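Local coordinates for Pyrsv_gp04 (Pyrobaculum spherical virus, PDB 2VXZ), which is of unknown function but probably acts as a viral transcriptional regulator, pairing a winged-helix module with a second helical region, at residues 112-117 / 128-133; 25-30 / 43-48; 134-137 / 141-144. One frame throughout, in Å; residues are numbered along the deposited sequence.

Interaction 1: residues 112-117 / 128-133; sequences KFFSSI and LSFLNH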
# COMPACT_ATOMS: atom_id res chain seq x y z
N LYS A 112 -3.36 -11.24 3.97
CA LYS A 112 -2.04 -11.27 4.62
C LYS A 112 -1.06 -10.34 3.91
O LYS A 112 -0.34 -9.58 4.55
CB LYS A 112 -1.47 -12.69 4.65
CG LYS A 112 -0.12 -12.80 5.34
CD LYS A 112 0.39 -14.22 5.34
CE LYS A 112 1.91 -14.30 5.61
NZ LYS A 112 2.25 -13.94 7.01
N PHE A 113 -1.02 -10.42 2.58
CA PHE A 113 -0.12 -9.59 1.79
C PHE A 113 -0.41 -8.11 1.96
O PHE A 113 0.46 -7.32 2.34
CB PHE A 113 -0.19 -9.98 0.32
CG PHE A 113 0.68 -9.14 -0.57
CD1 PHE A 113 2.06 -9.26 -0.50
CD2 PHE A 113 0.14 -8.24 -1.46
CE1 PHE A 113 2.87 -8.48 -1.33
CE2 PHE A 113 0.94 -7.48 -2.29
CZ PHE A 113 2.30 -7.59 -2.21
N PHE A 114 -1.65 -7.71 1.70
CA PHE A 114 -1.99 -6.29 1.77
C PHE A 114 -1.89 -5.74 3.20
O PHE A 114 -1.50 -4.60 3.39
CB PHE A 114 -3.36 -6.00 1.12
CG PHE A 114 -3.30 -5.89 -0.38
CD1 PHE A 114 -3.59 -6.99 -1.17
CD2 PHE A 114 -2.93 -4.71 -0.99
CE1 PHE A 114 -3.52 -6.90 -2.55
CE2 PHE A 114 -2.87 -4.61 -2.38
CZ PHE A 114 -3.16 -5.71 -3.16
N SER A 115 -2.24 -6.53 4.22
CA SER A 115 -2.19 -6.02 5.60
C SER A 115 -0.76 -5.80 6.09
O SER A 115 -0.53 -5.07 7.05
CB SER A 115 -2.94 -6.93 6.56
OG SER A 115 -2.27 -8.15 6.68
N SER A 116 0.21 -6.41 5.40
CA SER A 116 1.63 -6.16 5.68
C SER A 116 2.15 -4.87 5.01
O SER A 116 3.32 -4.51 5.21
CB SER A 116 2.49 -7.37 5.30
OG SER A 116 2.55 -7.56 3.90
N ILE A 117 1.31 -4.20 4.23
CA ILE A 117 1.65 -2.94 3.55
C ILE A 117 0.91 -1.74 4.16
O ILE A 117 1.48 -0.66 4.32
CB ILE A 117 1.25 -3.00 2.04
CG1 ILE A 117 1.91 -4.19 1.33
CG2 ILE A 117 1.62 -1.67 1.32
CD1 ILE A 117 1.35 -4.47 -0.08
N LEU A 128 -9.98 2.81 0.25
CA LEU A 128 -10.62 2.86 -1.06
C LEU A 128 -9.81 3.71 -2.06
O LEU A 128 -9.67 3.34 -3.23
CB LEU A 128 -12.05 3.36 -0.96
CG LEU A 128 -13.02 2.38 -0.27
CD1 LEU A 128 -14.37 3.00 -0.06
CD2 LEU A 128 -13.13 1.10 -1.11
N SER A 129 -9.29 4.84 -1.60
CA SER A 129 -8.45 5.70 -2.43
C SER A 129 -7.16 4.98 -2.85
O SER A 129 -6.71 5.09 -3.99
CB SER A 129 -8.15 6.99 -1.67
OG SER A 129 -7.41 7.90 -2.46
N PHE A 130 -6.57 4.24 -1.91
CA PHE A 130 -5.37 3.46 -2.16
C PHE A 130 -5.64 2.40 -3.23
O PHE A 130 -4.90 2.26 -4.20
CB PHE A 130 -4.90 2.79 -0.86
CG PHE A 130 -3.72 1.88 -1.02
CD1 PHE A 130 -2.42 2.38 -0.93
CD2 PHE A 130 -3.89 0.52 -1.23
CE1 PHE A 130 -1.32 1.54 -1.05
CE2 PHE A 130 -2.80 -0.32 -1.35
CZ PHE A 130 -1.51 0.19 -1.26
N LEU A 131 -6.70 1.62 -3.03
CA LEU A 131 -7.06 0.56 -3.99
C LEU A 131 -7.50 1.13 -5.36
O LEU A 131 -7.26 0.52 -6.41
CB LEU A 131 -8.15 -0.33 -3.40
CG LEU A 131 -7.70 -1.18 -2.21
CD1 LEU A 131 -8.89 -1.91 -1.63
CD2 LEU A 131 -6.62 -2.17 -2.59
N ASN A 132 -8.13 2.31 -5.35
CA ASN A 132 -8.48 3.00 -6.58
C ASN A 132 -7.22 3.35 -7.37
O ASN A 132 -7.17 3.19 -8.58
CB ASN A 132 -9.26 4.28 -6.29
CG ASN A 132 -9.79 4.94 -7.53
OD1 ASN A 132 -10.55 4.33 -8.28
ND2 ASN A 132 -9.41 6.21 -7.77
N HIS A 133 -6.21 3.84 -6.66
CA HIS A 133 -4.95 4.20 -7.31
C HIS A 133 -4.30 2.97 -7.96
O HIS A 133 -3.80 3.04 -9.09
CB HIS A 133 -4.00 4.83 -6.29
CG HIS A 133 -2.76 5.38 -6.91
ND1 HIS A 133 -2.73 6.60 -7.56
CD2 HIS A 133 -1.52 4.86 -7.02
CE1 HIS A 133 -1.51 6.81 -8.01
NE2 HIS A 133 -0.76 5.76 -7.71

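Interaction 2: residues 25-30 / 43-48; sequences KTTSLI and ALIYVL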
# COMPACT_ATOMS: atom_id res chain seq x y z
N LYS A 25 6.05 -0.10 3.35
CA LYS A 25 4.91 0.05 4.23
C LYS A 25 4.49 1.49 4.26
O LYS A 25 5.31 2.39 4.07
CB LYS A 25 5.29 -0.40 5.64
CG LYS A 25 5.73 -1.86 5.67
CD LYS A 25 5.99 -2.35 7.07
CE LYS A 25 5.99 -3.87 7.11
NZ LYS A 25 6.89 -4.49 6.10
N THR A 26 3.20 1.71 4.50
CA THR A 26 2.71 3.06 4.72
C THR A 26 3.14 3.55 6.10
O THR A 26 3.36 2.75 7.01
CB THR A 26 1.18 3.14 4.65
OG1 THR A 26 0.60 2.44 5.77
CG2 THR A 26 0.69 2.55 3.34
N THR A 27 3.25 4.87 6.25
CA THR A 27 3.49 5.47 7.55
C THR A 27 2.44 5.02 8.57
O THR A 27 2.78 4.77 9.73
CB THR A 27 3.53 7.02 7.44
OG1 THR A 27 4.53 7.39 6.48
CG2 THR A 27 3.86 7.65 8.79
N SER A 28 1.18 4.88 8.16
CA SER A 28 0.15 4.41 9.08
C SER A 28 0.45 3.02 9.65
O SER A 28 0.22 2.78 10.83
CB SER A 28 -1.25 4.43 8.46
OG SER A 28 -1.27 3.71 7.25
N LEU A 29 0.96 2.12 8.81
CA LEU A 29 1.28 0.79 9.29
C LEU A 29 2.49 0.84 10.22
O LEU A 29 2.49 0.19 11.28
CB LEU A 29 1.55 -0.17 8.14
CG LEU A 29 1.82 -1.62 8.53
CD1 LEU A 29 0.71 -2.21 9.41
CD2 LEU A 29 2.02 -2.48 7.27
N ILE A 30 3.50 1.62 9.84
CA ILE A 30 4.68 1.82 10.71
C ILE A 30 4.28 2.36 12.08
O ILE A 30 4.71 1.83 13.11
CB ILE A 30 5.73 2.76 10.01
CG1 ILE A 30 6.28 2.07 8.76
CG2 ILE A 30 6.89 3.11 10.97
CD1 ILE A 30 6.95 2.99 7.75
N ALA A 43 8.63 12.22 11.63
CA ALA A 43 9.93 12.87 11.88
C ALA A 43 11.05 11.87 11.66
O ALA A 43 12.08 12.20 11.07
CB ALA A 43 9.99 13.46 13.31
N LEU A 44 10.84 10.64 12.11
CA LEU A 44 11.85 9.58 11.96
C LEU A 44 12.05 9.19 10.51
O LEU A 44 13.17 8.93 10.07
CB LEU A 44 11.45 8.36 12.77
CG LEU A 44 11.56 8.54 14.28
CD1 LEU A 44 10.69 7.51 15.01
CD2 LEU A 44 13.01 8.47 14.74
N ILE A 45 10.95 9.12 9.76
CA ILE A 45 11.03 8.77 8.34
C ILE A 45 11.76 9.87 7.59
O ILE A 45 12.58 9.59 6.71
CB ILE A 45 9.64 8.51 7.74
CG1 ILE A 45 9.10 7.18 8.29
CG2 ILE A 45 9.73 8.45 6.21
CD1 ILE A 45 7.60 7.05 8.30
N TYR A 46 11.50 11.12 7.96
CA TYR A 46 12.25 12.24 7.42
C TYR A 46 13.76 12.12 7.65
O TYR A 46 14.57 12.36 6.74
CB TYR A 46 11.72 13.54 8.04
CG TYR A 46 12.49 14.77 7.64
CD1 TYR A 46 12.38 15.30 6.36
CD2 TYR A 46 13.33 15.40 8.54
CE1 TYR A 46 13.09 16.43 6.00
CE2 TYR A 46 14.04 16.54 8.18
CZ TYR A 46 13.92 17.04 6.91
OH TYR A 46 14.63 18.17 6.56
N VAL A 47 14.15 11.78 8.87
CA VAL A 47 15.56 11.60 9.19
C VAL A 47 16.18 10.51 8.30
O VAL A 47 17.28 10.70 7.78
CB VAL A 47 15.76 11.29 10.68
CG1 VAL A 47 17.18 10.83 10.96
CG2 VAL A 47 15.42 12.52 11.53
N LEU A 48 15.49 9.39 8.16
CA LEU A 48 15.95 8.29 7.28
C LEU A 48 16.09 8.72 5.81
O LEU A 48 17.05 8.34 5.13
CB LEU A 48 15.04 7.07 7.39
CG LEU A 48 15.09 6.31 8.72
CD1 LEU A 48 13.99 5.24 8.78
CD2 LEU A 48 16.48 5.68 8.98

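Interaction 3: residues 134-137 / 141-144; sequences LLKM and EPYV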
# COMPACT_ATOMS: atom_id res chain seq x y z
N LEU A 134 -4.35 1.85 -7.24
CA LEU A 134 -3.81 0.58 -7.74
C LEU A 134 -4.57 0.13 -8.98
O LEU A 134 -3.97 -0.30 -9.98
CB LEU A 134 -3.90 -0.49 -6.63
CG LEU A 134 -3.33 -1.89 -6.92
CD1 LEU A 134 -1.88 -1.85 -7.40
CD2 LEU A 134 -3.46 -2.80 -5.69
N LEU A 135 -5.90 0.21 -8.92
CA LEU A 135 -6.71 -0.22 -10.07
C LEU A 135 -6.42 0.65 -11.29
O LEU A 135 -6.34 0.16 -12.42
CB LEU A 135 -8.20 -0.21 -9.74
CG LEU A 135 -8.71 -1.31 -8.82
CD1 LEU A 135 -10.15 -1.07 -8.42
CD2 LEU A 135 -8.58 -2.69 -9.46
N LYS A 136 -6.24 1.93 -11.07
CA LYS A 136 -5.97 2.84 -12.18
C LYS A 136 -4.61 2.55 -12.82
O LYS A 136 -4.42 2.71 -14.04
CB LYS A 136 -6.05 4.28 -11.67
CG LYS A 136 -6.46 5.30 -12.68
CD LYS A 136 -6.72 6.62 -11.98
CE LYS A 136 -8.05 7.20 -12.39
NZ LYS A 136 -8.26 8.56 -11.80
N MSE A 137 -3.65 2.12 -12.00
CA MSE A 137 -2.32 1.74 -12.50
C MSE A 137 -2.37 0.51 -13.39
O MSE A 137 -1.59 0.39 -14.33
CB MSE A 137 -1.36 1.47 -11.36
CG MSE A 137 -0.97 2.71 -10.62
SE MSE A 137 0.18 2.25 -9.11
CE MSE A 137 1.14 0.82 -9.91
N GLU A 141 -7.70 4.65 -16.88
CA GLU A 141 -8.81 5.46 -16.38
C GLU A 141 -10.11 4.68 -16.37
O GLU A 141 -10.38 3.91 -17.28
CB GLU A 141 -8.98 6.72 -17.22
CG GLU A 141 -7.80 7.64 -17.21
CD GLU A 141 -7.53 8.22 -15.86
OE1 GLU A 141 -8.50 8.60 -15.17
OE2 GLU A 141 -6.35 8.30 -15.48
N PRO A 142 -10.93 4.89 -15.33
CA PRO A 142 -12.14 4.09 -15.21
C PRO A 142 -13.22 4.40 -16.25
O PRO A 142 -13.28 5.51 -16.78
CB PRO A 142 -12.66 4.47 -13.82
CG PRO A 142 -12.15 5.81 -13.57
CD PRO A 142 -10.80 5.87 -14.24
N TYR A 143 -14.05 3.40 -16.52
CA TYR A 143 -15.20 3.55 -17.40
C TYR A 143 -16.32 4.36 -16.72
O TYR A 143 -16.93 5.23 -17.35
CB TYR A 143 -15.71 2.16 -17.79
CG TYR A 143 -16.91 2.17 -18.69
CD1 TYR A 143 -16.88 2.85 -19.91
CD2 TYR A 143 -18.05 1.45 -18.35
CE1 TYR A 143 -17.99 2.84 -20.74
CE2 TYR A 143 -19.15 1.44 -19.17
CZ TYR A 143 -19.13 2.13 -20.37
OH TYR A 143 -20.23 2.12 -21.20
N VAL A 144 -16.57 4.06 -15.45
CA VAL A 144 -17.55 4.78 -14.64
C VAL A 144 -16.75 5.58 -13.62
O VAL A 144 -15.95 5.02 -12.87
CB VAL A 144 -18.56 3.83 -13.94
CG1 VAL A 144 -19.60 4.60 -13.13
CG2 VAL A 144 -19.26 2.92 -14.98

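Interaction 1: residues 112-117 / 128-133
Phe114 and Phe130 meet edge against edge: the CD2 corner of the Phe114 ring comes 4.4 Å from CE2 of Phe130, and each atom lies near the plane of the other's ring. The remaining apolar contacts are equally loose. Leu131 CD2 approaches the Phe114 ring obliquely, 4.5 Å from CE2, and Ile117 CG2 does the same to CZ of Phe130. Phe130 CB points toward 112-117, and CG anti to the backbone N (chi1 176°) brings the ring's CE2 and CZ to that side. This is core packing between helix 125-139 and the end of helix 108-115 with the turn after it, within the region belonging to the PSV transcriptional regulator family. Helix 69-89 touches both Ile117 and Phe130, helix 97-106 touches Phe114 and Leu131, and Phe59 meets the Phe130 ring. Within 112-117, Phe113 CD2 sits 3.9 Å above the plane of the Phe114 ring, toward its rim, and Ile117 CD1 lies over one face of Phe113. At the end of helix 108-115, Phe113 O takes both Ser116 N and Ser116 OG; the hydroxyl is 2.6 Å from Phe113 O, with a C=O...OG angle of 133° and a tilt of 22° out of the carbonyl plane.

Interaction 2: residues 25-30 / 43-48
Ile45 points its CD1 methyl into the angle between Thr27 and Ile30, joining the two helices of what is by topology a helix-turn-helix. Helix 27-34 is the first of the pair and helix 38-50, in the position of a recognition helix, the second; with helix 7-20 and strand 25-26 in front and the hairpin 55-59/62-66 behind, the order is that of a winged helix. The two isoleucines come tip to tip, CD1 of Ile30 lying 4.1 Å from CD1 of Ile45. Thr27 instead lies slantwise across Ile45 and presents both of its branches to the same methyl: Ile45 CD1 is 3.6 Å from Thr27 OG1 and 3.8 Å from Thr27 CG2. The threonine's chi1 of -56° sets CG2 anti to the backbone N and OG1 beside that N, which leaves the fork straddling CD1. All three side chains also touch Val65 of strand 62-66, so the wing's sheet packs against this helix pair. Thr26, pointing away from helix 38-50, occupies the N-cap position of helix 27-34, and its carbonyl oxygen receives Ile30 N at 3.1 Å in the first turn. Its hydroxyl OG1 is hydrogen-bonded to Ser28 OG at 2.7 Å.

Interaction 3: residues 134-137 / 141-144
Lys136 reaches from the last turns of helix 125-139 across to Glu141 and Pro142, in the loop that follows. From CB, the chain crosses the Glu141 side chain at a slant, so that its methylenes as well as its tip come near the carboxylate. CG comes to 4.1 Å from Glu141 OE2, and CD is slightly nearer the same oxygen at 3.9 Å. A bend at chi3 (-130°) then carries the chain over to the other oxygen. There CE lies 3.1 Å from Glu141 OE1 and also touches the proline ring, 3.6 Å from Pro142 CD. Beyond these residues, Tyr143 and Val144 both face Val150, which directly precedes strand 151-152, as in a classic beta bulge. Tyr151 of that strand touches Lys136 and Pro142 alike, so the lysine's chain lies where helix, loop and strand come together. At the tip, NZ makes a salt bridge with Glu141 OE1 at 3.4 Å, a little longer than the approach of CE to that oxygen. Glu141 bends at chi2 (-65°), and this brings its carboxylate back toward the helix although its CB points away.

How the interactions relate
Interactions 2, 1 and 3 follow one another in that order along the chain. Interaction 2 lies in the N-terminal winged-helix module; interactions 1 and 3 both use helix 125-139 and fall inside the regulator-domain range. Interaction 1 sits centrally, its centre about 17 Å from that of interaction 2 and about 15 Å from that of interaction 3, while the outer two lie about 28 Å apart on opposite sides of the chain's centre. Interaction 1 touches both: Ile117 O is 2.9 Å from Thr26 N, a probable hydrogen bond, and Phe114 CE2 packs 3.8 Å from Leu134 CD2. Segment 112-117 thereby bridges the winged helix and helix 125-139.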